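Local coordinates for trypsin-resistant surface T6 protein (Streptococcus pyogenes serotype M6, PDB 4P0D) that probably forms the repeating backbone subunit of the pilus on the surface of this streptococcus, where it serves as the T6 antigen, at residues N110-A115 and Q139-K144. The protein carries 1 engineered substitution. Residues are numbered along the deposited sequence; the frame is centred on the assembly and turned at random.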
ATOM      1  N   ASN A 110     -17.045 -18.831  -3.583  1.00 17.06           N
ATOM      2  CA  ASN A 110     -17.898 -19.210  -4.691  1.00 18.26           C
ATOM      3  C   ASN A 110     -19.312 -19.474  -4.160  1.00 18.14           C
ATOM      4  O   ASN A 110     -19.480 -19.790  -2.969  1.00 16.87           O
ATOM      5  CB  ASN A 110     -17.408 -20.477  -5.388  1.00 18.77           C
ATOM      6  CG  ASN A 110     -16.028 -20.327  -6.040  1.00 19.26           C
ATOM      7  OD1 ASN A 110     -15.518 -19.227  -6.286  1.00 19.02           O
ATOM      8  ND2 ASN A 110     -15.428 -21.460  -6.327  1.00 18.97           N
ATOM      9  N   PRO A 111     -20.318 -19.372  -5.043  1.00 18.46           N
ATOM     10  CA  PRO A 111     -21.716 -19.760  -4.728  1.00 17.97           C
ATOM     11  C   PRO A 111     -21.864 -21.268  -4.506  1.00 16.89           C
ATOM     12  O   PRO A 111     -21.059 -22.032  -5.009  1.00 16.02           O
ATOM     13  CB  PRO A 111     -22.492 -19.360  -5.974  1.00 18.51           C
ATOM     14  CG  PRO A 111     -21.564 -18.593  -6.839  1.00 18.97           C
ATOM     15  CD  PRO A 111     -20.167 -18.930  -6.440  1.00 18.80           C
ATOM     16  N   ILE A 112     -22.878 -21.688  -3.765  1.00 16.83           N
ATOM     17  CA  ILE A 112     -23.125 -23.112  -3.533  1.00 17.23           C
ATOM     18  C   ILE A 112     -24.565 -23.459  -3.884  1.00 17.94           C
ATOM     19  O   ILE A 112     -25.489 -22.711  -3.566  1.00 17.72           O
ATOM     20  CB  ILE A 112     -22.837 -23.538  -2.081  1.00 17.32           C
ATOM     21  CG1 ILE A 112     -21.414 -23.149  -1.673  1.00 17.62           C
ATOM     22  CG2 ILE A 112     -23.004 -25.052  -1.934  1.00 17.28           C
ATOM     23  CD1 ILE A 112     -21.125 -23.346  -0.192  1.00 17.35           C
ATOM     24  N   LEU A 113     -24.729 -24.573  -4.597  1.00 19.17           N
ATOM     25  CA  LEU A 113     -26.042 -25.152  -4.843  1.00 19.57           C
ATOM     26  C   LEU A 113     -26.307 -26.308  -3.883  1.00 19.40           C
ATOM     27  O   LEU A 113     -25.560 -27.288  -3.856  1.00 18.85           O
ATOM     28  CB  LEU A 113     -26.148 -25.672  -6.273  1.00 21.36           C
ATOM     29  CG  LEU A 113     -27.441 -26.420  -6.607  1.00 22.81           C
ATOM     30  CD1 LEU A 113     -28.595 -25.457  -6.800  1.00 23.24           C
ATOM     31  CD2 LEU A 113     -27.216 -27.260  -7.858  1.00 25.72           C
ATOM     32  N   LEU A 114     -27.395 -26.199  -3.131  1.00 19.13           N
ATOM     33  CA  LEU A 114     -27.801 -27.242  -2.211  1.00 19.47           C
ATOM     34  C   LEU A 114     -29.233 -27.665  -2.501  1.00 18.41           C
ATOM     35  O   LEU A 114     -30.090 -26.838  -2.822  1.00 19.47           O
ATOM     36  CB  LEU A 114     -27.704 -26.766  -0.765  1.00 19.30           C
ATOM     37  CG  LEU A 114     -26.282 -26.461  -0.276  1.00 20.63           C
ATOM     38  CD1 LEU A 114     -26.334 -25.642   1.001  1.00 21.44           C
ATOM     39  CD2 LEU A 114     -25.457 -27.720  -0.049  1.00 20.54           C
ATOM     40  N   ALA A 115     -29.495 -28.949  -2.353  1.00 17.87           N
ATOM     41  CA  ALA A 115     -30.842 -29.468  -2.598  1.00 18.80           C
ATOM     42  C   ALA A 115     -31.164 -30.594  -1.630  1.00 18.94           C
ATOM     43  O   ALA A 115     -30.290 -31.403  -1.337  1.00 18.74           O
ATOM     44  CB  ALA A 115     -30.951 -29.968  -4.031  1.00 18.29           C
ATOM     45  N   GLN A 139     -27.801 -32.796   1.906  1.00 19.93           N
ATOM     46  CA  GLN A 139     -26.621 -32.561   1.103  1.00 20.19           C
ATOM     47  C   GLN A 139     -25.595 -31.850   1.956  1.00 19.50           C
ATOM     48  O   GLN A 139     -25.940 -31.000   2.756  1.00 19.09           O
ATOM     49  CB  GLN A 139     -26.941 -31.719  -0.149  1.00 20.46           C
ATOM     50  CG  GLN A 139     -25.815 -31.741  -1.180  1.00 21.31           C
ATOM     51  CD  GLN A 139     -26.132 -31.028  -2.489  1.00 23.03           C
ATOM     52  OE1 GLN A 139     -27.226 -30.499  -2.700  1.00 21.23           O
ATOM     53  NE2 GLN A 139     -25.146 -31.012  -3.387  1.00 25.74           N
ATOM     54  N   THR A 140     -24.338 -32.223   1.773  1.00 19.85           N
ATOM     55  CA  THR A 140     -23.205 -31.541   2.395  1.00 20.35           C
ATOM     56  C   THR A 140     -22.279 -31.061   1.292  1.00 20.09           C
ATOM     57  O   THR A 140     -21.914 -31.847   0.407  1.00 20.51           O
ATOM     58  CB  THR A 140     -22.449 -32.490   3.323  1.00 21.29           C
ATOM     59  OG1 THR A 140     -23.376 -33.050   4.264  1.00 23.57           O
ATOM     60  CG2 THR A 140     -21.327 -31.760   4.066  1.00 20.43           C
ATOM     61  N   SER A 141     -21.913 -29.779   1.332  1.00 19.16           N
ATOM     62  CA  SER A 141     -20.979 -29.210   0.366  1.00 19.00           C
ATOM     63  C   SER A 141     -19.818 -28.522   1.070  1.00 17.51           C
ATOM     64  O   SER A 141     -20.008 -27.859   2.068  1.00 16.90           O
ATOM     65  CB  SER A 141     -21.677 -28.209  -0.547  1.00 19.60           C
ATOM     66  OG  SER A 141     -22.786 -28.834  -1.163  1.00 22.99           O
ATOM     67  N   VAL A 142     -18.627 -28.676   0.512  1.00 17.31           N
ATOM     68  CA  VAL A 142     -17.425 -27.984   0.994  1.00 16.62           C
ATOM     69  C   VAL A 142     -17.339 -26.587   0.366  1.00 15.56           C
ATOM     70  O   VAL A 142     -17.266 -26.430  -0.864  1.00 14.98           O
ATOM     71  CB  VAL A 142     -16.173 -28.811   0.666  1.00 17.17           C
ATOM     72  CG1 VAL A 142     -14.903 -28.122   1.161  1.00 17.64           C
ATOM     73  CG2 VAL A 142     -16.298 -30.205   1.283  1.00 17.45           C
ATOM     74  N   ALA A 143     -17.370 -25.568   1.207  1.00 14.48           N
ATOM     75  CA  ALA A 143     -17.284 -24.218   0.731  1.00 14.61           C
ATOM     76  C   ALA A 143     -15.910 -24.025   0.124  1.00 15.60           C
ATOM     77  O   ALA A 143     -14.933 -24.674   0.548  1.00 14.88           O
ATOM     78  CB  ALA A 143     -17.524 -23.228   1.843  1.00 14.35           C
ATOM     79  N   LYS A 144     -15.859 -23.144  -0.875  1.00 16.23           N
ATOM     80  CA  LYS A 144     -14.636 -22.804  -1.576  1.00 16.85           C
ATOM     81  C   LYS A 144     -14.412 -21.288  -1.581  1.00 16.69           C
ATOM     82  O   LYS A 144     -15.251 -20.510  -2.035  1.00 14.90           O
ATOM     83  CB  LYS A 144     -14.655 -23.345  -3.003  1.00 19.52           C
ATOM     84  CG  LYS A 144     -13.360 -23.055  -3.765  1.00 21.94           C
ATOM     85  CD  LYS A 144     -13.260 -23.871  -5.039  1.00 24.96           C
ATOM     86  CE  LYS A 144     -12.293 -23.231  -6.025  1.00 27.24           C
ATOM     87  NZ  LYS A 144     -12.012 -24.170  -7.147  1.00 29.97           N
TER
HETATM   88  O   HOH W   1     -18.266 -22.143  -1.859  1.00 16.38           O
HETATM   89  O   HOH W   2     -22.776 -28.322  -3.860  1.00 30.21           O
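Two edges of the sandwich in the N-terminal Ig-like domain show how antiparallel strands can stand apart and still be joined: a backbone bond links Asn110 to Lys144 at one end, and the side chain of Gln139 reaches Ala115 at the other, with side chains and water between. The axes of strands 112-115 and 139-142 come within 7.1 Å of each other at 168°, too far for a regular backbone ladder. Asn110 N donates to Lys144 O (2.9 Å, nearly straight at 163°), and water 1 closes the pair by linking Asn110 O to Lys144 N. Beside this bond, ND2 of Asn110 lies against the extended lysine chain, 3.5 Å from Lys144 CD. In Gln139, chi1 -166° sets CG anti to the backbone N, and the chain continues extended, bringing OE1 2.8 Å from Ala115 N, whose N-H it accepts in place of a main-chain carbonyl. Between them, water 2 joins Leu113 O to Ser141 OG, 2.7 Å from the water. Leu114 CD2 lies against Ser141 OG at 3.1 Å. Ile112 CG2 meets Ser141 CB at 3.7 Å; its CD1 lies 4.1 Å from Ala143 CB, and both side chains also touch Ile12 of strand 7-13. The Gln139 carbonyl directly, and water held by Ser141 OG, thus satisfy Ala115 N and Leu113 O where the strands stand too far apart for direct backbone bonds.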